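Local coordinates for protein AlyGC (Glaciecola chathamensis, PDB 5GKD) that probably cleaves alginate by beta-elimination, as an alginate lyase of polysaccharide lyase family 6 with a calcium ion bound in its structure, at residues A[259-267]-A[285-293]; A[497-507]-A[529-540]. All coordinates share one frame; numbering follows the deposited sequence.

Contact 1 of 2, residues A[259-267]-A[285-293]; sequences HTGGIRVIN and FGSGLTVMN. With CO3 (carbonate ion), chain J.
Strands 263-265 and 289-292 run parallel, their axes 4.6 Å apart at the closest and 13° from alignment, as successive rungs of a right-handed parallel beta-helix of the pectate lyase-like kind. Four backbone bonds form the ladder: Ile-263 N to Gly-288 O, Thr-290 N to Ile-263 O, Val-265 N to Thr-290 O and Met-292 N to Val-265 O. Before the strands, Gly-261 and Gly-262 are joined by a cis peptide, and Gly-261 CA packs 3.4 Å from Gly-286 O. A water donates to Gly-286 O and, weakly, to His-259 O.

Ile-263, Val-265, Leu-289 and Val-291 share one face of the sheet. Ile-263 and Val-265 pack there on strand 271-278. Arg-264 and Thr-290 share the other face, side by side and pointing the same way. Arg-264 CG lies 4.0 Å from Thr-290 CB. The arginine chain then bends at its third torsion (chi3 61°), which brings the guanidinium against Phe-285. That group and the phenyl ring are nearly parallel, 18° between planes. Phe-285 CB lies over one guanidinium face, and Arg-264 NH1 comes within 3.5 Å of Phe-285 CD2. At the guanidinium edge, Arg-264 NH1 makes a weak hydrogen bond to Met-292 SD at 3.6 Å. The same sulfur touches Ile-266 CD1 at 3.7 Å and sits over one face of the Phe-285 ring, near the rim.

Thr-238 OG1 accepts from Arg-264 NE, which should help fix the rotation of the group. Arg-240 and Tyr-303 also bond the carbonate in this pocket. The ion lies at the guanidinium edge: Arg-264 NH2 donates to carbonate O1 over 2.7 Å, and Arg-264 NH1 reaches carbonate O2 more weakly at 3.5 Å.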
loop_
_atom_site.group_PDB
_atom_site.type_symbol
_atom_site.label_atom_id
_atom_site.label_comp_id
_atom_site.label_asym_id
_atom_site.label_seq_id
_atom_site.Cartn_x
_atom_site.Cartn_y
_atom_site.Cartn_z
ATOM N N HIS A 259 16.050 25.830 7.050
ATOM C CA HIS A 259 14.652 26.088 6.717
ATOM C C HIS A 259 13.833 26.649 7.892
ATOM O O HIS A 259 12.631 26.408 7.984
ATOM C CB HIS A 259 13.991 24.822 6.159
ATOM C CG HIS A 259 14.416 24.482 4.766
ATOM N ND1 HIS A 259 14.204 25.324 3.697
ATOM C CD2 HIS A 259 15.038 23.392 4.266
ATOM C CE1 HIS A 259 14.676 24.769 2.598
ATOM N NE2 HIS A 259 15.187 23.594 2.914
ATOM N N THR A 260 14.436 27.419 8.792
ATOM C CA THR A 260 13.680 28.136 9.818
ATOM C C THR A 260 13.184 29.496 9.295
ATOM O O THR A 260 13.980 30.302 8.805
ATOM C CB THR A 260 14.541 28.344 11.069
ATOM O OG1 THR A 260 15.838 28.823 10.697
ATOM C CG2 THR A 260 14.693 27.072 11.855
ATOM N N GLY A 261 11.875 29.745 9.385
ATOM C CA GLY A 261 11.280 31.080 9.113
ATOM C C GLY A 261 10.855 31.765 10.425
ATOM O O GLY A 261 11.106 31.220 11.473
ATOM N N GLY A 262 10.212 32.920 10.456
ATOM C CA GLY A 262 9.665 33.651 9.370
ATOM C C GLY A 262 8.300 34.199 9.782
ATOM O O GLY A 262 7.500 33.492 10.389
ATOM N N ILE A 263 8.021 35.453 9.449
ATOM C CA ILE A 263 6.656 35.954 9.352
ATOM C C ILE A 263 6.378 36.174 7.870
ATOM O O ILE A 263 7.192 36.790 7.168
ATOM C CB ILE A 263 6.458 37.248 10.160
ATOM C CG1 ILE A 263 6.598 36.985 11.665
ATOM C CG2 ILE A 263 5.096 37.879 9.882
ATOM C CD1 ILE A 263 6.761 38.271 12.485
ATOM N N ARG A 264 5.245 35.656 7.392
ATOM C CA ARG A 264 4.844 35.746 5.989
ATOM C C ARG A 264 3.547 36.532 5.889
ATOM O O ARG A 264 2.521 36.136 6.465
ATOM C CB ARG A 264 4.669 34.358 5.355
ATOM C CG ARG A 264 4.156 34.419 3.908
ATOM C CD ARG A 264 4.486 33.155 3.117
ATOM N NE ARG A 264 3.877 31.960 3.710
ATOM C CZ ARG A 264 3.184 31.041 3.039
ATOM N NH1 ARG A 264 2.997 31.147 1.734
ATOM N NH2 ARG A 264 2.689 29.999 3.685
ATOM N N VAL A 265 3.590 37.628 5.139
ATOM C CA VAL A 265 2.510 38.596 5.061
ATOM C C VAL A 265 1.788 38.413 3.739
ATOM O O VAL A 265 2.409 38.468 2.675
ATOM C CB VAL A 265 3.042 40.032 5.191
ATOM C CG1 VAL A 265 1.891 41.014 5.172
ATOM C CG2 VAL A 265 3.845 40.166 6.463
ATOM N N ILE A 266 0.491 38.253 3.799
ATOM C CA ILE A 266 -0.407 38.153 2.667
ATOM C C ILE A 266 -1.662 38.858 3.123
ATOM O O ILE A 266 -1.837 39.007 4.256
ATOM C CB ILE A 266 -0.758 36.699 2.288
ATOM C CG1 ILE A 266 0.480 35.823 2.222
ATOM C CG2 ILE A 266 -1.560 36.666 1.002
ATOM C CD1 ILE A 266 0.227 34.360 2.310
ATOM N N ASN A 267 -2.520 39.281 2.226
ATOM C CA ASN A 267 -3.774 39.943 2.532
ATOM C C ASN A 267 -3.702 41.398 3.033
ATOM O O ASN A 267 -2.702 42.015 2.938
ATOM C CB ASN A 267 -4.705 39.036 3.343
ATOM C CG ASN A 267 -4.531 37.559 3.007
ATOM O OD1 ASN A 267 -4.909 37.119 1.981
ATOM N ND2 ASN A 267 -3.886 36.859 3.838
ATOM N N PHE A 285 8.842 31.169 0.507
ATOM C CA PHE A 285 7.762 31.308 1.469
ATOM C C PHE A 285 8.202 30.998 2.901
ATOM O O PHE A 285 7.486 31.355 3.840
ATOM C CB PHE A 285 6.581 30.411 1.073
ATOM C CG PHE A 285 5.965 30.745 -0.274
ATOM C CD1 PHE A 285 6.329 31.894 -0.966
ATOM C CD2 PHE A 285 5.001 29.906 -0.829
ATOM C CE1 PHE A 285 5.770 32.192 -2.190
ATOM C CE2 PHE A 285 4.432 30.179 -2.037
ATOM C CZ PHE A 285 4.813 31.332 -2.738
ATOM N N GLY A 286 9.360 30.363 3.096
ATOM C CA GLY A 286 9.877 30.143 4.430
ATOM C C GLY A 286 10.925 31.142 4.889
ATOM O O GLY A 286 11.712 30.846 5.799
ATOM N N SER A 287 10.951 32.321 4.270
ATOM C CA SER A 287 11.911 33.349 4.651
ATOM C C SER A 287 11.646 33.866 6.068
ATOM O O SER A 287 10.556 33.711 6.628
ATOM C CB SER A 287 11.863 34.525 3.674
ATOM O OG SER A 287 12.154 34.100 2.353
ATOM N N GLY A 288 12.669 34.505 6.638
ATOM C CA GLY A 288 12.489 35.198 7.904
ATOM C C GLY A 288 11.415 36.265 7.832
ATOM O O GLY A 288 10.628 36.430 8.760
ATOM N N LEU A 289 11.361 37.002 6.727
ATOM C CA LEU A 289 10.291 37.961 6.515
ATOM C C LEU A 289 9.887 37.885 5.054
ATOM O O LEU A 289 10.743 37.991 4.174
ATOM C CB LEU A 289 10.734 39.381 6.869
ATOM C CG LEU A 289 9.766 40.422 7.459
ATOM C CD1 LEU A 289 10.194 41.866 7.082
ATOM C CD2 LEU A 289 8.288 40.163 7.189
ATOM N N THR A 290 8.593 37.720 4.800
ATOM C CA THR A 290 8.086 37.529 3.450
ATOM C C THR A 290 6.869 38.407 3.229
ATOM O O THR A 290 5.900 38.309 3.983
ATOM C CB THR A 290 7.686 36.063 3.203
ATOM O OG1 THR A 290 8.789 35.205 3.502
ATOM C CG2 THR A 290 7.257 35.869 1.760
ATOM N N VAL A 291 6.896 39.215 2.176
ATOM C CA VAL A 291 5.727 39.953 1.733
ATOM C C VAL A 291 5.391 39.440 0.340
ATOM O O VAL A 291 6.138 39.677 -0.618
ATOM C CB VAL A 291 5.952 41.470 1.736
ATOM C CG1 VAL A 291 4.640 42.190 1.469
ATOM C CG2 VAL A 291 6.531 41.923 3.073
ATOM N N MET A 292 4.279 38.730 0.225
ATOM C CA MET A 292 3.969 38.004 -0.997
ATOM C C MET A 292 3.300 38.887 -2.047
ATOM O O MET A 292 2.654 39.892 -1.739
ATOM C CB MET A 292 3.059 36.815 -0.699
ATOM C CG MET A 292 3.793 35.561 -0.277
ATOM S SD MET A 292 2.754 34.084 -0.355
ATOM C CE MET A 292 2.554 33.890 -2.130
ATOM N N ASN A 293 3.481 38.492 -3.301
ATOM C CA ASN A 293 2.582 38.888 -4.372
ATOM C C ASN A 293 1.287 38.103 -4.264
ATOM O O ASN A 293 1.281 36.965 -3.803
ATOM C CB ASN A 293 3.220 38.624 -5.740
ATOM C CG ASN A 293 3.741 39.894 -6.391
ATOM O OD1 ASN A 293 4.126 40.824 -5.707
ATOM N ND2 ASN A 293 3.701 39.948 -7.716
HETATM C C CO3 J . 0.326 28.146 1.302
HETATM O O1 CO3 J . 0.895 28.353 2.456
HETATM O O2 CO3 J . 0.938 28.750 0.328
HETATM O O3 CO3 J . -0.798 27.395 1.185
HETATM O O HOH W 1 11.578 28.041 6.111
#

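Contact 2 of 2, residues A[497-507]-A[529-540]; sequences PQRSTLIEINN and NTLIRTTRLPMQ
The Arg-533 guanidinium has Glu-504 CB over one face, and Arg-536 NH1 lies 3.3 Å above its plane, over the centre. At the edge, Arg-533 NE donates to Thr-501 OG1 over 2.8 Å, with the oxygen tilted 23° from the plane. Thr-530 OG1 and Thr-535 CA lie in plane at the edge. Arg-533 NH1 forms a salt bridge with Glu-504 OE1 at 2.9 Å, and Glu-504 OE1 accepts through its anti lone pair. The carboxylate stands steeply across the guanidinium, 72° between planes. Arg-533 NH1 also donates to Thr-534 O, 3.1 Å away, so three acceptors hold the group in place. Arg-533 CG sits between the backbone N and the carbonyl carbon (chi1 65°), and the chain then extends across Thr-501 at about a right angle.

Glu-504 OE1 takes a further bond from a water that accepts from Arg-536 N. The nearby carboxylate probably offsets part of the charge of the two neighbouring arginines. Glu-121 of the second subunit makes long, weak ion pairs with both.

On the other face of the sheet, Ile-503 and Ile-505 meet Ile-532. Leu-531 CD1 lies 3.7 Å from Pro-497 CG, where the chain turns a corner at 531-532. Leu-531 O accepts from both Leu-502 N and Ile-503 N. Further along, Asn-507 OD1 accepts from Gln-540 N at 2.9 Å. Parallel bridges between 503-505 and 532-534, with such a corner, are typical of neighbouring coils of a parallel beta-helix.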
loop_
_atom_site.group_PDB
_atom_site.type_symbol
_atom_site.label_atom_id
_atom_site.label_comp_id
_atom_site.label_asym_id
_atom_site.label_seq_id
_atom_site.Cartn_x
_atom_site.Cartn_y
_atom_site.Cartn_z
ATOM N N PRO A 497 22.087 -12.532 1.907
ATOM C CA PRO A 497 20.637 -12.727 1.941
ATOM C C PRO A 497 20.221 -13.992 1.201
ATOM O O PRO A 497 20.741 -14.317 0.129
ATOM C CB PRO A 497 20.103 -11.473 1.243
ATOM C CG PRO A 497 21.226 -11.064 0.333
ATOM C CD PRO A 497 22.468 -11.369 1.087
ATOM N N GLN A 498 19.267 -14.701 1.781
ATOM C CA GLN A 498 18.647 -15.834 1.125
ATOM C C GLN A 498 17.157 -15.634 0.904
ATOM O O GLN A 498 16.513 -16.521 0.331
ATOM C CB GLN A 498 18.884 -17.118 1.931
ATOM C CG GLN A 498 20.355 -17.491 2.069
ATOM C CD GLN A 498 20.578 -18.651 3.025
ATOM O OE1 GLN A 498 20.678 -18.459 4.231
ATOM N NE2 GLN A 498 20.654 -19.861 2.486
ATOM N N ARG A 499 16.592 -14.510 1.349
ATOM C CA ARG A 499 15.183 -14.179 1.151
ATOM C C ARG A 499 15.042 -13.009 0.179
ATOM O O ARG A 499 16.016 -12.347 -0.188
ATOM C CB ARG A 499 14.499 -13.836 2.486
ATOM C CG ARG A 499 14.580 -14.923 3.562
ATOM C CD ARG A 499 13.463 -15.973 3.449
ATOM N NE ARG A 499 13.674 -16.916 2.355
ATOM C CZ ARG A 499 14.461 -17.995 2.431
ATOM N NH1 ARG A 499 15.116 -18.269 3.556
ATOM N NH2 ARG A 499 14.603 -18.800 1.378
ATOM N N SER A 500 13.798 -12.760 -0.235
ATOM C CA SER A 500 13.505 -11.669 -1.162
ATOM C C SER A 500 13.892 -10.313 -0.590
ATOM O O SER A 500 14.193 -9.382 -1.341
ATOM C CB SER A 500 12.024 -11.672 -1.516
ATOM O OG SER A 500 11.772 -12.629 -2.517
ATOM N N THR A 501 13.880 -10.182 0.722
ATOM C CA THR A 501 14.311 -8.969 1.388
ATOM C C THR A 501 15.377 -9.332 2.401
ATOM O O THR A 501 15.278 -10.364 3.069
ATOM C CB THR A 501 13.142 -8.261 2.097
ATOM O OG1 THR A 501 12.191 -7.825 1.123
ATOM C CG2 THR A 501 13.642 -7.063 2.887
ATOM N N LEU A 502 16.409 -8.498 2.476
ATOM C CA LEU A 502 17.389 -8.597 3.545
ATOM C C LEU A 502 16.933 -7.834 4.785
ATOM O O LEU A 502 16.864 -8.397 5.878
ATOM C CB LEU A 502 18.736 -8.062 3.064
ATOM C CG LEU A 502 19.821 -8.116 4.126
ATOM C CD1 LEU A 502 20.034 -9.555 4.549
ATOM C CD2 LEU A 502 21.098 -7.484 3.616
ATOM N N ILE A 503 16.619 -6.549 4.628
ATOM C CA ILE A 503 16.276 -5.674 5.745
ATOM C C ILE A 503 14.978 -4.937 5.442
ATOM O O ILE A 503 14.843 -4.304 4.386
ATOM C CB ILE A 503 17.393 -4.660 6.050
ATOM C CG1 ILE A 503 18.661 -5.382 6.479
ATOM C CG2 ILE A 503 16.943 -3.699 7.141
ATOM C CD1 ILE A 503 19.839 -4.462 6.653
ATOM N N GLU A 504 14.051 -4.987 6.393
ATOM C CA GLU A 504 12.777 -4.286 6.359
ATOM C C GLU A 504 12.758 -3.247 7.471
ATOM O O GLU A 504 13.082 -3.557 8.618
ATOM C CB GLU A 504 11.620 -5.269 6.538
ATOM C CG GLU A 504 10.271 -4.625 6.701
ATOM C CD GLU A 504 9.192 -5.630 7.061
ATOM O OE1 GLU A 504 8.412 -6.019 6.171
ATOM O OE2 GLU A 504 9.130 -6.037 8.240
ATOM N N ILE A 505 12.394 -2.022 7.133
ATOM C CA ILE A 505 12.354 -0.930 8.096
ATOM C C ILE A 505 10.895 -0.705 8.490
ATOM O O ILE A 505 10.071 -0.298 7.666
ATOM C CB ILE A 505 13.004 0.346 7.541
ATOM C CG1 ILE A 505 14.432 0.052 7.081
ATOM C CG2 ILE A 505 12.997 1.454 8.600
ATOM C CD1 ILE A 505 15.136 1.239 6.407
ATOM N N ASN A 506 10.587 -0.979 9.751
ATOM C CA ASN A 506 9.276 -0.795 10.349
ATOM C C ASN A 506 9.221 0.514 11.119
ATOM O O ASN A 506 10.227 1.199 11.296
ATOM C CB ASN A 506 8.950 -1.952 11.297
ATOM C CG ASN A 506 8.712 -3.264 10.570
ATOM O OD1 ASN A 506 9.335 -4.289 10.868
ATOM N ND2 ASN A 506 7.803 -3.243 9.618
ATOM N N ASN A 507 8.021 0.841 11.608
ATOM C CA ASN A 507 7.848 1.969 12.509
ATOM C C ASN A 507 8.894 1.933 13.608
ATOM O O ASN A 507 9.139 0.885 14.207
ATOM C CB ASN A 507 6.448 1.948 13.120
ATOM C CG ASN A 507 5.383 2.326 12.123
ATOM O OD1 ASN A 507 5.611 3.152 11.241
ATOM N ND2 ASN A 507 4.215 1.728 12.252
ATOM N N ASN A 529 12.923 -8.922 -6.270
ATOM C CA ASN A 529 13.563 -8.874 -4.965
ATOM C C ASN A 529 13.898 -7.432 -4.602
ATOM O O ASN A 529 14.077 -6.572 -5.462
ATOM C CB ASN A 529 14.848 -9.706 -4.938
ATOM C CG ASN A 529 14.596 -11.199 -5.081
ATOM O OD1 ASN A 529 13.471 -11.683 -4.907
ATOM N ND2 ASN A 529 15.657 -11.940 -5.409
ATOM N N THR A 530 14.014 -7.185 -3.307
ATOM C CA THR A 530 14.286 -5.852 -2.787
ATOM C C THR A 530 15.221 -6.034 -1.605
ATOM O O THR A 530 14.794 -6.525 -0.559
ATOM C CB THR A 530 12.997 -5.133 -2.360
ATOM O OG1 THR A 530 12.326 -5.912 -1.371
ATOM C CG2 THR A 530 12.049 -4.929 -3.531
ATOM N N LEU A 531 16.481 -5.648 -1.759
ATOM C CA LEU A 531 17.448 -5.916 -0.699
ATOM C C LEU A 531 17.088 -5.165 0.576
ATOM O O LEU A 531 17.066 -5.746 1.666
ATOM C CB LEU A 531 18.864 -5.559 -1.153
ATOM C CG LEU A 531 19.952 -6.102 -0.225
ATOM C CD1 LEU A 531 20.250 -7.563 -0.504
ATOM C CD2 LEU A 531 21.223 -5.249 -0.311
ATOM N N ILE A 532 16.798 -3.877 0.465
ATOM C CA ILE A 532 16.392 -3.070 1.609
ATOM C C ILE A 532 15.106 -2.334 1.255
ATOM O O ILE A 532 14.923 -1.890 0.117
ATOM C CB ILE A 532 17.494 -2.077 2.031
ATOM C CG1 ILE A 532 18.802 -2.818 2.317
ATOM C CG2 ILE A 532 17.050 -1.258 3.249
ATOM C CD1 ILE A 532 19.956 -1.901 2.644
ATOM N N ARG A 533 14.204 -2.221 2.225
ATOM C CA ARG A 533 12.923 -1.574 1.978
ATOM C C ARG A 533 12.301 -1.209 3.311
ATOM O O ARG A 533 12.709 -1.710 4.361
ATOM C CB ARG A 533 11.969 -2.478 1.171
ATOM C CG ARG A 533 11.524 -3.771 1.874
ATOM C CD ARG A 533 10.428 -4.529 1.096
ATOM N NE ARG A 533 10.226 -5.871 1.635
ATOM C CZ ARG A 533 9.524 -6.145 2.734
ATOM N NH1 ARG A 533 8.924 -5.166 3.409
ATOM N NH2 ARG A 533 9.403 -7.393 3.162
ATOM N N THR A 534 11.316 -0.315 3.257
ATOM C CA THR A 534 10.427 -0.147 4.387
ATOM C C THR A 534 9.450 -1.312 4.436
ATOM O O THR A 534 9.289 -2.058 3.472
ATOM C CB THR A 534 9.642 1.172 4.304
ATOM O OG1 THR A 534 8.713 1.120 3.218
ATOM C CG2 THR A 534 10.573 2.353 4.123
ATOM N N THR A 535 8.762 -1.443 5.567
ATOM C CA THR A 535 7.548 -2.248 5.589
ATOM C C THR A 535 6.604 -1.803 4.478
ATOM O O THR A 535 6.625 -0.651 4.037
ATOM C CB THR A 535 6.837 -2.142 6.942
ATOM O OG1 THR A 535 5.624 -2.901 6.919
ATOM C CG2 THR A 535 6.504 -0.702 7.270
ATOM N N ARG A 536 5.772 -2.729 4.019
ATOM C CA ARG A 536 4.744 -2.393 3.056
ATOM C C ARG A 536 3.422 -2.032 3.722
ATOM O O ARG A 536 2.481 -1.613 3.036
ATOM C CB ARG A 536 4.570 -3.540 2.066
ATOM C CG ARG A 536 5.868 -3.873 1.316
ATOM C CD ARG A 536 5.613 -4.892 0.248
ATOM N NE ARG A 536 6.790 -5.233 -0.537
ATOM C CZ ARG A 536 7.482 -6.356 -0.383
ATOM N NH1 ARG A 536 7.133 -7.224 0.547
ATOM N NH2 ARG A 536 8.527 -6.606 -1.155
ATOM N N LEU A 537 3.336 -2.179 5.023
ATOM C CA LEU A 537 2.230 -1.591 5.753
ATOM C C LEU A 537 2.451 -0.086 5.804
ATOM O O LEU A 537 3.582 0.348 6.051
ATOM C CB LEU A 537 2.134 -2.180 7.152
ATOM C CG LEU A 537 1.501 -3.575 7.249
ATOM C CD1 LEU A 537 2.360 -4.663 6.613
ATOM C CD2 LEU A 537 1.210 -3.930 8.707
ATOM N N PRO A 538 1.441 0.736 5.503
ATOM C CA PRO A 538 1.617 2.190 5.596
ATOM C C PRO A 538 2.160 2.544 6.968
ATOM O O PRO A 538 1.661 2.072 7.994
ATOM C CB PRO A 538 0.202 2.746 5.385
ATOM C CG PRO A 538 -0.569 1.664 4.750
ATOM C CD PRO A 538 0.042 0.368 5.242
ATOM N N MET A 539 3.222 3.331 6.981
ATOM C CA MET A 539 3.920 3.623 8.224
ATOM C C MET A 539 3.293 4.803 8.950
ATOM O O MET A 539 2.617 5.645 8.362
ATOM C CB MET A 539 5.398 3.903 7.965
ATOM C CG MET A 539 6.129 2.757 7.300
ATOM S SD MET A 539 7.866 3.105 6.992
ATOM C CE MET A 539 8.505 3.194 8.649
ATOM N N GLN A 540 3.547 4.857 10.253
ATOM C CA GLN A 540 3.064 5.907 11.135
ATOM C C GLN A 540 4.068 7.027 11.316
ATOM O O GLN A 540 3.700 8.107 11.772
ATOM C CB GLN A 540 2.733 5.301 12.508
ATOM C CG GLN A 540 2.037 6.241 13.469
ATOM C CD GLN A 540 2.086 5.758 14.902
ATOM O OE1 GLN A 540 3.163 5.521 15.445
ATOM N NE2 GLN A 540 0.917 5.623 15.532
HETATM O O HOH W 2 5.753 -5.546 4.866
HETATM O O HOH W 3 1.797 2.253 11.097
#

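How the contacts relate
Contacts 1 and 2 each join neighbouring parallel strands, but in two separate parallel strand stacks, each consistent with its own beta-helix. Their centres lie 40 Å apart, on opposite sides of the chain's centre, and they do not touch. Contact 1 is wholly buried. Contact 2 is mostly buried, with partly exposed residues and the second subunit at its margin. Contact 1 pairs only aliphatic residues on one face; contact 2 has a threonine, Thr-534, paired with Ile-505 there. Both place an arginine on the other face. In contact 1 that arginine meets an aromatic ring, a sulfur and a bound anion, in a pocket near calcium. In contact 2 it meets a glutamate, a threonine and a second arginine beside the subunit interface.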